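Local coordinates for protein beta-lactamase (Burkholderia cenocepacia, PDB 5E2G) that probably hydrolyses beta-lactam antibiotics to substituted beta-amino acids, as a member of the class C serine beta-lactamase family, at residues R12-A15 against P16-Q20; K50-T53 against G54-F58; V342-E345 against E346-K349. All coordinates share one frame; numbering follows the deposited sequence.

In the fold
The N-terminal helix 3-21 and the C-terminal helix 344-357 pack side by side against the large antiparallel sheet, an arrangement familiar from class C beta-lactamases, and interactions 1 and 3 lie on these two helices. Their centres are about 11 Å apart and they touch directly: Leu17 CD1 meets Val342 CG1 at 3.6 Å. Interaction 2 belongs to the loop between strands 35-42 and 58-59. Its centre is about 18 Å from that of interaction 1 and about 22 Å from that of interaction 3, with no touch to either. In interaction 3 the Ile344 side chain lies near, without touching, the residues of an SxxK-type pattern with Ser62 and Lys65, probably catalytic by family resemblance.

Interaction 1 of 3, residues R12-A15 against P16-Q20; sequences RQIA and PLMKQ
Ile14 and Met18, a selenomethionine here, sit one turn apart on the N-terminal helix 3-21, kinked at Pro16, and their side chains meet where Ile14 CG2 comes to 3.5 Å from Met18 SE. The two chains cross at a slant. Met18 CG lies anti to its own carbonyl carbon (chi1 -56°), which carries it back over the preceding turn, before a bend at chi3 turns the terminal methyl away. Branched Ile14 and flexible Met18 both suit this face, since each also rests on Met26 of strand 25-32. On another face Leu17 reaches Val342 and Glu346, while Gln13 touches helix 344-357, where its amide oxygen makes a weak hydrogen bond to Arg353 NH1.

At the kink, Pro16 has no N-H to give, and its CD occupies the space near the carbonyl of Arg12, 3.4 Å from Arg12 O. The next bond, Leu17 N to Gln13 O, is stretched and weak at 3.4 Å. Met18 N to Ile14 O at 2.8 Å is short and nearly straight (169°). Small Ala15 suits the place before the proline: its CB sits beside Pro16 CD, a closeness the peptide link itself imposes, and Ala15 O receives Lys19 N at 2.9 Å.

Interaction 2 of 3, residues K50-T53 against G54-F58; sequences KPVT and GDTLF
A type I beta turn running from Thr53 to Thr56 reverses the chain in the loop between strands 35-42 and 58-59, and its first and last residues, Thr53 and Thr56, are joined by both a backbone and a side-chain bond. The backbone bond, Thr56 N to Thr53 O, is weak at 3.4 Å. The side-chain bond is shorter and almost perfectly straight: Thr53 N donates to Thr56 OG1 at 3.0 Å with an N-H...O angle of 176°. Thr56 can accept it because OG1 stands anti to its carbonyl carbon (chi1 -66°), so the hydroxyl faces back across the turn while the methyl CG2, anti to the backbone N, turns to the Phe58 ring, with Thr56 CG2 3.6 Å from Phe58 CE1. Threonine suits this place by offering both a polar and an apolar branch; the residue is buried, and its side chain also touches Met44 and Ala198. The hydroxyl of Thr53 approaches the same oxygen, Thr53 OG1 lying 3.5 Å from Thr56 OG1.

Beneath the polar closure is an apolar one. Val52 CG1, anti to its backbone N (chi1 174°), comes within 4.1 Å of Phe58 CZ, meeting the ring at its edge and near its plane rather than over a face. The same methyl lies beside Thr56 CB, so buried valine packs against both partners. Gly54 and Asp55 occupy the two middle positions of the turn. Val52 pairs through its backbone with Gly42 and Phe58 with Thr224 of the short two-stranded sheet; the arrangement is that of a type I turn whose base is braced by a threonine hydroxyl.

Interaction 3 of 3, residues V342-E345 against E346-K349; sequences VPIE and ERVK
Arg347 folds back on Val342 at the N-terminus of helix 344-357, the C-terminal helix, with Pro343 at the N-cap position. Hydrogen bonds dominate. Arg347 NE and Arg347 NH2 both grip Val342 O side-on, each at 2.7 Å, and the oxygen lies practically in the guanidinium plane. NH2 lies nearly in line with the C=O, NE above the carbonyl plane; both bonds are bent, as expected when one oxygen is shared. The side chain, extended from CG to NE (chi2 172°), spans that distance, and a long arginine suits the place because NH2 also bonds Ser316 OG and NH1 the carbonyl of Thr322, on neighbouring strands. Along the backbone, Pro343 O takes Arg347 N at 3.1 Å to start the helix; the next bond of the series is Val348 N to Ile344 O.

Apolar packing meets one face of the guanidinium. Ile344 CG1 sits 3.5 Å above the guanidinium plane, over its centre, so an aliphatic branch presses on the flat face while the edge is used for bonding. On the hydrocarbon part, Val342 CG1 lies 3.7 Å from Arg347 CG.

Charge pairing comes last. Lys349 NZ and Glu346 OE2 are paired as a salt bridge, but their modelled 2.4 Å is implausibly short, so the detail is doubtful. The lysine's aliphatic part lies alongside a backbone carbonyl, with Lys349 CG 3.1 Å from Glu345 O.

Interaction 1 of 3, residues R12-A15 against P16-Q20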
ATOM      1  N   ARG A  12     -22.356  11.524   0.717  1.00 34.73           N
ATOM      2  CA  ARG A  12     -23.152  11.055   1.843  1.00 35.36           C
ATOM      3  C   ARG A  12     -22.340  10.205   2.810  1.00 39.92           C
ATOM      4  O   ARG A  12     -22.733  10.066   3.973  1.00 43.11           O
ATOM      5  CB  ARG A  12     -24.368  10.274   1.344  1.00 32.25           C
ATOM      6  CG  ARG A  12     -25.324  11.111   0.518  1.00 35.92           C
ATOM      7  CD  ARG A  12     -26.672  10.428   0.333  1.00 43.57           C
ATOM      8  NE  ARG A  12     -27.094  10.448  -1.066  1.00 48.06           N
ATOM      9  CZ  ARG A  12     -26.928   9.431  -1.908  1.00 51.18           C
ATOM     10  NH1 ARG A  12     -26.355   8.304  -1.490  1.00 51.68           N
ATOM     11  NH2 ARG A  12     -27.338   9.534  -3.168  1.00 50.94           N
ATOM     12  N   GLN A  13     -21.217   9.639   2.365  1.00 38.67           N
ATOM     13  CA  GLN A  13     -20.328   8.921   3.270  1.00 34.55           C
ATOM     14  C   GLN A  13     -19.215   9.811   3.811  1.00 36.22           C
ATOM     15  O   GLN A  13     -18.906   9.769   5.007  1.00 38.52           O
ATOM     16  CB  GLN A  13     -19.710   7.716   2.558  1.00 29.60           C
ATOM     17  CG  GLN A  13     -20.709   6.766   1.956  1.00 29.43           C
ATOM     18  CD  GLN A  13     -21.567   6.100   3.001  1.00 32.89           C
ATOM     19  OE1 GLN A  13     -21.082   5.709   4.067  1.00 32.74           O
ATOM     20  NE2 GLN A  13     -22.857   5.970   2.708  1.00 35.26           N
ATOM     21  N   ILE A  14     -18.625  10.633   2.947  1.00 34.57           N
ATOM     22  CA  ILE A  14     -17.387  11.323   3.290  1.00 33.31           C
ATOM     23  C   ILE A  14     -17.654  12.548   4.153  1.00 32.13           C
ATOM     24  O   ILE A  14     -16.892  12.845   5.082  1.00 28.81           O
ATOM     25  CB  ILE A  14     -16.636  11.678   1.997  1.00 32.05           C
ATOM     26  CG1 ILE A  14     -16.185  10.399   1.296  1.00 28.07           C
ATOM     27  CG2 ILE A  14     -15.464  12.567   2.289  1.00 33.99           C
ATOM     28  CD1 ILE A  14     -15.553   9.387   2.225  1.00 26.82           C
ATOM     29  N   ALA A  15     -18.732  13.278   3.864  1.00 35.38           N
ATOM     30  CA  ALA A  15     -19.039  14.479   4.638  1.00 34.48           C
ATOM     31  C   ALA A  15     -19.214  14.194   6.124  1.00 32.75           C
ATOM     32  O   ALA A  15     -18.599  14.906   6.939  1.00 32.06           O
ATOM     33  CB  ALA A  15     -20.267  15.174   4.041  1.00 33.76           C
ATOM     34  N   PRO A  16     -20.000  13.198   6.554  1.00 35.36           N
ATOM     35  CA  PRO A  16     -20.076  12.936   8.000  1.00 35.91           C
ATOM     36  C   PRO A  16     -18.774  12.413   8.558  1.00 36.01           C
ATOM     37  O   PRO A  16     -18.427  12.724   9.703  1.00 37.93           O
ATOM     38  CB  PRO A  16     -21.200  11.896   8.118  1.00 36.64           C
ATOM     39  CG  PRO A  16     -21.907  11.924   6.798  1.00 37.78           C
ATOM     40  CD  PRO A  16     -20.852  12.262   5.804  1.00 37.74           C
ATOM     41  N   LEU A  17     -18.041  11.625   7.770  1.00 34.46           N
ATOM     42  CA  LEU A  17     -16.726  11.158   8.190  1.00 32.78           C
ATOM     43  C   LEU A  17     -15.801  12.325   8.505  1.00 31.79           C
ATOM     44  O   LEU A  17     -15.184  12.378   9.576  1.00 33.70           O
ATOM     45  CB  LEU A  17     -16.120  10.281   7.096  1.00 31.86           C
ATOM     46  CG  LEU A  17     -15.903   8.799   7.381  1.00 32.52           C
ATOM     47  CD1 LEU A  17     -14.580   8.367   6.780  1.00 27.81           C
ATOM     48  CD2 LEU A  17     -15.964   8.480   8.867  1.00 34.77           C
HETATM   49  N   MSE A  18     -15.679  13.262   7.579  1.00 28.99           N
HETATM   50  CA  MSE A  18     -14.800  14.393   7.798  1.00 31.69           C
HETATM   51  C   MSE A  18     -15.352  15.224   8.937  1.00 34.60           C
HETATM   52  O   MSE A  18     -14.615  15.881   9.666  1.00 37.60           O
HETATM   53  CB  MSE A  18     -14.670  15.216   6.527  1.00 32.35           C
HETATM   54  CG  MSE A  18     -14.188  14.404   5.349  1.00 35.10           C
HETATM   55 SE   MSE A  18     -14.215  15.448   3.726  1.00 39.29          SE
HETATM   56  CE  MSE A  18     -13.149  16.947   4.358  1.00 36.83           C
ATOM     57  N   LYS A  19     -16.671  15.169   9.098  1.00 35.09           N
ATOM     58  CA  LYS A  19     -17.308  15.879  10.197  1.00 37.76           C
ATOM     59  C   LYS A  19     -16.906  15.276  11.536  1.00 37.00           C
ATOM     60  O   LYS A  19     -16.336  15.956  12.397  1.00 37.36           O
ATOM     61  CB  LYS A  19     -18.826  15.849  10.013  1.00 39.99           C
ATOM     62  CG  LYS A  19     -19.603  16.791  10.909  1.00 42.45           C
ATOM     63  CD  LYS A  19     -21.088  16.633  10.655  1.00 46.74           C
ATOM     64  CE  LYS A  19     -21.910  17.661  11.418  1.00 53.32           C
ATOM     65  NZ  LYS A  19     -21.757  17.540  12.894  1.00 56.65           N
ATOM     66  N   GLN A  20     -17.172  13.983  11.718  1.00 36.80           N
ATOM     67  CA  GLN A  20     -16.970  13.373  13.026  1.00 35.71           C
ATOM     68  C   GLN A  20     -15.504  13.326  13.422  1.00 33.56           C
ATOM     69  O   GLN A  20     -15.184  13.399  14.613  1.00 35.55           O
ATOM     70  CB  GLN A  20     -17.535  11.961  13.053  1.00 36.57           C
ATOM     71  CG  GLN A  20     -17.576  11.406  14.449  1.00 43.87           C
ATOM     72  CD  GLN A  20     -17.569   9.912  14.463  1.00 49.70           C
ATOM     73  OE1 GLN A  20     -17.785   9.277  13.432  1.00 53.79           O
ATOM     74  NE2 GLN A  20     -17.314   9.329  15.630  1.00 51.40           N
TER

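Interaction 2 of 3, residues K50-T53 against G54-F58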
ATOM      1  N   LYS A  50      -5.988  26.421   1.761  1.00 35.07           N
ATOM      2  CA  LYS A  50      -5.965  26.096   0.339  1.00 37.01           C
ATOM      3  C   LYS A  50      -6.743  24.806   0.079  1.00 30.87           C
ATOM      4  O   LYS A  50      -6.554  23.818   0.797  1.00 30.04           O
ATOM      5  CB  LYS A  50      -4.517  25.967  -0.135  1.00 43.44           C
ATOM      6  CG  LYS A  50      -4.370  25.784  -1.636  1.00 52.85           C
ATOM      7  CD  LYS A  50      -2.958  26.109  -2.110  1.00 58.90           C
ATOM      8  CE  LYS A  50      -1.950  25.117  -1.560  1.00 58.34           C
ATOM      9  NZ  LYS A  50      -0.579  25.361  -2.089  1.00 56.93           N
ATOM     10  N   PRO A  51      -7.620  24.773  -0.921  1.00 30.38           N
ATOM     11  CA  PRO A  51      -8.506  23.619  -1.096  1.00 29.86           C
ATOM     12  C   PRO A  51      -7.808  22.440  -1.752  1.00 31.08           C
ATOM     13  O   PRO A  51      -6.810  22.576  -2.463  1.00 31.86           O
ATOM     14  CB  PRO A  51      -9.609  24.164  -2.006  1.00 29.41           C
ATOM     15  CG  PRO A  51      -8.918  25.191  -2.813  1.00 35.98           C
ATOM     16  CD  PRO A  51      -7.911  25.836  -1.897  1.00 33.90           C
ATOM     17  N   VAL A  52      -8.375  21.260  -1.506  1.00 26.03           N
ATOM     18  CA  VAL A  52      -7.884  20.053  -2.147  1.00 24.73           C
ATOM     19  C   VAL A  52      -8.226  20.114  -3.627  1.00 29.59           C
ATOM     20  O   VAL A  52      -9.387  20.327  -4.002  1.00 29.93           O
ATOM     21  CB  VAL A  52      -8.483  18.806  -1.478  1.00 25.05           C
ATOM     22  CG1 VAL A  52      -8.091  17.569  -2.237  1.00 22.72           C
ATOM     23  CG2 VAL A  52      -8.037  18.701  -0.031  1.00 23.67           C
ATOM     24  N   THR A  53      -7.211  19.956  -4.477  1.00 30.00           N
ATOM     25  CA  THR A  53      -7.398  19.988  -5.924  1.00 32.15           C
ATOM     26  C   THR A  53      -6.821  18.734  -6.562  1.00 30.58           C
ATOM     27  O   THR A  53      -6.431  17.797  -5.858  1.00 30.33           O
ATOM     28  CB  THR A  53      -6.741  21.229  -6.540  1.00 36.97           C
ATOM     29  OG1 THR A  53      -5.344  21.250  -6.214  1.00 38.33           O
ATOM     30  CG2 THR A  53      -7.397  22.503  -6.033  1.00 36.74           C
ATOM     31  N   GLY A  54      -6.747  18.719  -7.894  1.00 31.26           N
ATOM     32  CA  GLY A  54      -6.259  17.542  -8.592  1.00 31.27           C
ATOM     33  C   GLY A  54      -4.820  17.171  -8.275  1.00 28.00           C
ATOM     34  O   GLY A  54      -4.444  16.001  -8.386  1.00 27.92           O
ATOM     35  N   ASP A  55      -4.003  18.140  -7.878  1.00 22.49           N
ATOM     36  CA  ASP A  55      -2.576  17.907  -7.706  1.00 28.09           C
ATOM     37  C   ASP A  55      -2.150  17.790  -6.250  1.00 25.98           C
ATOM     38  O   ASP A  55      -0.958  17.602  -5.986  1.00 24.32           O
ATOM     39  CB  ASP A  55      -1.791  19.025  -8.385  1.00 33.82           C
ATOM     40  CG  ASP A  55      -2.058  19.089  -9.866  1.00 40.60           C
ATOM     41  OD1 ASP A  55      -2.499  18.062 -10.429  1.00 44.20           O
ATOM     42  OD2 ASP A  55      -1.829  20.162 -10.465  1.00 44.53           O
ATOM     43  N   THR A  56      -3.090  17.891  -5.310  1.00 21.61           N
ATOM     44  CA  THR A  56      -2.773  17.836  -3.888  1.00 21.37           C
ATOM     45  C   THR A  56      -2.162  16.490  -3.508  1.00 20.15           C
ATOM     46  O   THR A  56      -2.695  15.434  -3.858  1.00 22.52           O
ATOM     47  CB  THR A  56      -4.044  18.083  -3.084  1.00 21.82           C
ATOM     48  OG1 THR A  56      -4.490  19.421  -3.311  1.00 23.09           O
ATOM     49  CG2 THR A  56      -3.802  17.857  -1.595  1.00 27.97           C
ATOM     50  N   LEU A  57      -1.051  16.529  -2.776  1.00 25.40           N
ATOM     51  CA  LEU A  57      -0.310  15.326  -2.400  1.00 24.20           C
ATOM     52  C   LEU A  57      -0.676  14.879  -0.987  1.00 24.69           C
ATOM     53  O   LEU A  57      -0.726  15.700  -0.061  1.00 25.05           O
ATOM     54  CB  LEU A  57       1.203  15.561  -2.495  1.00 19.03           C
ATOM     55  CG  LEU A  57       1.806  15.851  -3.878  1.00 28.04           C
ATOM     56  CD1 LEU A  57       3.214  16.439  -3.756  1.00 27.96           C
ATOM     57  CD2 LEU A  57       1.834  14.604  -4.756  1.00 23.64           C
ATOM     58  N   PHE A  58      -0.924  13.576  -0.832  1.00 22.57           N
ATOM     59  CA  PHE A  58      -1.167  12.935   0.452  1.00 20.89           C
ATOM     60  C   PHE A  58      -0.127  11.846   0.684  1.00 20.62           C
ATOM     61  O   PHE A  58       0.324  11.194  -0.261  1.00 20.54           O
ATOM     62  CB  PHE A  58      -2.559  12.299   0.512  1.00 19.57           C
ATOM     63  CG  PHE A  58      -3.689  13.264   0.314  1.00 21.34           C
ATOM     64  CD1 PHE A  58      -4.062  13.670  -0.959  1.00 20.48           C
ATOM     65  CD2 PHE A  58      -4.408  13.740   1.397  1.00 24.59           C
ATOM     66  CE1 PHE A  58      -5.106  14.550  -1.145  1.00 21.03           C
ATOM     67  CE2 PHE A  58      -5.462  14.619   1.212  1.00 24.30           C
ATOM     68  CZ  PHE A  58      -5.805  15.026  -0.064  1.00 23.31           C
TER

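Interaction 3 of 3, residues V342-E345 against E346-K349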
ATOM      1  N   VAL A 342      -8.381   8.862  10.403  1.00 28.28           N
ATOM      2  CA  VAL A 342      -9.684   8.233  10.222  1.00 27.43           C
ATOM      3  C   VAL A 342      -9.558   6.785  10.664  1.00 27.47           C
ATOM      4  O   VAL A 342      -8.659   6.081  10.193  1.00 25.72           O
ATOM      5  CB  VAL A 342     -10.176   8.301   8.765  1.00 23.02           C
ATOM      6  CG1 VAL A 342     -11.544   7.634   8.639  1.00 19.02           C
ATOM      7  CG2 VAL A 342     -10.225   9.731   8.278  1.00 21.97           C
ATOM      8  N   PRO A 343     -10.416   6.297  11.563  1.00 25.21           N
ATOM      9  CA  PRO A 343     -10.321   4.900  11.983  1.00 20.75           C
ATOM     10  C   PRO A 343     -10.429   3.976  10.787  1.00 19.61           C
ATOM     11  O   PRO A 343     -11.262   4.173   9.900  1.00 20.57           O
ATOM     12  CB  PRO A 343     -11.503   4.735  12.937  1.00 21.32           C
ATOM     13  CG  PRO A 343     -11.740   6.104  13.451  1.00 24.19           C
ATOM     14  CD  PRO A 343     -11.471   7.011  12.296  1.00 25.87           C
ATOM     15  N   ILE A 344      -9.556   2.969  10.772  1.00 17.81           N
ATOM     16  CA  ILE A 344      -9.479   2.041   9.649  1.00 18.33           C
ATOM     17  C   ILE A 344     -10.848   1.462   9.323  1.00 22.64           C
ATOM     18  O   ILE A 344     -11.271   1.445   8.163  1.00 24.96           O
ATOM     19  CB  ILE A 344      -8.458   0.935   9.952  1.00 18.37           C
ATOM     20  CG1 ILE A 344      -7.054   1.480   9.715  1.00 19.10           C
ATOM     21  CG2 ILE A 344      -8.747  -0.293   9.113  1.00 19.09           C
ATOM     22  CD1 ILE A 344      -5.978   0.633  10.283  1.00 20.91           C
ATOM     23  N   GLU A 345     -11.569   0.987  10.340  1.00 22.14           N
ATOM     24  CA  GLU A 345     -12.856   0.360  10.068  1.00 21.77           C
ATOM     25  C   GLU A 345     -13.858   1.354   9.482  1.00 21.68           C
ATOM     26  O   GLU A 345     -14.761   0.955   8.741  1.00 25.59           O
ATOM     27  CB  GLU A 345     -13.407  -0.289  11.338  1.00 23.35           C
ATOM     28  CG  GLU A 345     -12.430  -1.250  12.047  1.00 25.09           C
ATOM     29  CD  GLU A 345     -12.352  -2.640  11.413  1.00 27.08           C
ATOM     30  OE1 GLU A 345     -12.614  -2.769  10.198  1.00 25.49           O
ATOM     31  OE2 GLU A 345     -12.019  -3.607  12.139  1.00 24.93           O
ATOM     32  N   GLU A 346     -13.713   2.646   9.781  1.00 19.44           N
ATOM     33  CA  GLU A 346     -14.603   3.627   9.171  1.00 22.63           C
ATOM     34  C   GLU A 346     -14.268   3.869   7.703  1.00 20.99           C
ATOM     35  O   GLU A 346     -15.169   4.143   6.901  1.00 20.60           O
ATOM     36  CB  GLU A 346     -14.564   4.941   9.954  1.00 26.22           C
ATOM     37  CG  GLU A 346     -15.280   4.878  11.285  1.00 26.59           C
ATOM     38  CD  GLU A 346     -16.751   4.536  11.136  1.00 31.14           C
ATOM     39  OE1 GLU A 346     -17.376   4.958  10.142  1.00 27.54           O
ATOM     40  OE2 GLU A 346     -17.285   3.827  12.011  1.00 39.53           O
ATOM     41  N   ARG A 347     -12.992   3.783   7.326  1.00 19.91           N
ATOM     42  CA  ARG A 347     -12.664   3.781   5.903  1.00 18.68           C
ATOM     43  C   ARG A 347     -13.255   2.551   5.229  1.00 22.46           C
ATOM     44  O   ARG A 347     -13.770   2.627   4.104  1.00 21.94           O
ATOM     45  CB  ARG A 347     -11.149   3.816   5.699  1.00 20.01           C
ATOM     46  CG  ARG A 347     -10.393   4.627   6.721  1.00 22.78           C
ATOM     47  CD  ARG A 347      -8.885   4.447   6.566  1.00 21.80           C
ATOM     48  NE  ARG A 347      -8.189   4.847   7.782  1.00 17.88           N
ATOM     49  CZ  ARG A 347      -6.899   4.654   8.003  1.00 17.92           C
ATOM     50  NH1 ARG A 347      -6.154   4.064   7.084  1.00 17.83           N
ATOM     51  NH2 ARG A 347      -6.351   5.039   9.144  1.00 19.71           N
ATOM     52  N   VAL A 348     -13.195   1.408   5.913  1.00 19.95           N
ATOM     53  CA  VAL A 348     -13.707   0.163   5.354  1.00 15.94           C
ATOM     54  C   VAL A 348     -15.207   0.270   5.124  1.00 23.05           C
ATOM     55  O   VAL A 348     -15.710  -0.061   4.043  1.00 18.43           O
ATOM     56  CB  VAL A 348     -13.352  -1.016   6.278  1.00 15.68           C
ATOM     57  CG1 VAL A 348     -14.025  -2.277   5.809  1.00 17.55           C
ATOM     58  CG2 VAL A 348     -11.850  -1.198   6.339  1.00 15.08           C
ATOM     59  N   LYS A 349     -15.937   0.766   6.131  1.00 23.70           N
ATOM     60  CA  LYS A 349     -17.393   0.822   6.042  1.00 22.99           C
ATOM     61  C   LYS A 349     -17.841   1.732   4.910  1.00 25.58           C
ATOM     62  O   LYS A 349     -18.776   1.398   4.172  1.00 28.01           O
ATOM     63  CB  LYS A 349     -17.991   1.307   7.359  1.00 23.06           C
ATOM     64  CG  LYS A 349     -17.828   0.366   8.528  1.00 31.15           C
ATOM     65  CD  LYS A 349     -18.440   0.983   9.768  1.00 38.75           C
ATOM     66  CE  LYS A 349     -17.665   0.603  11.013  1.00 42.07           C
ATOM     67  NZ  LYS A 349     -17.959   1.555  12.129  1.00 43.64           N
TER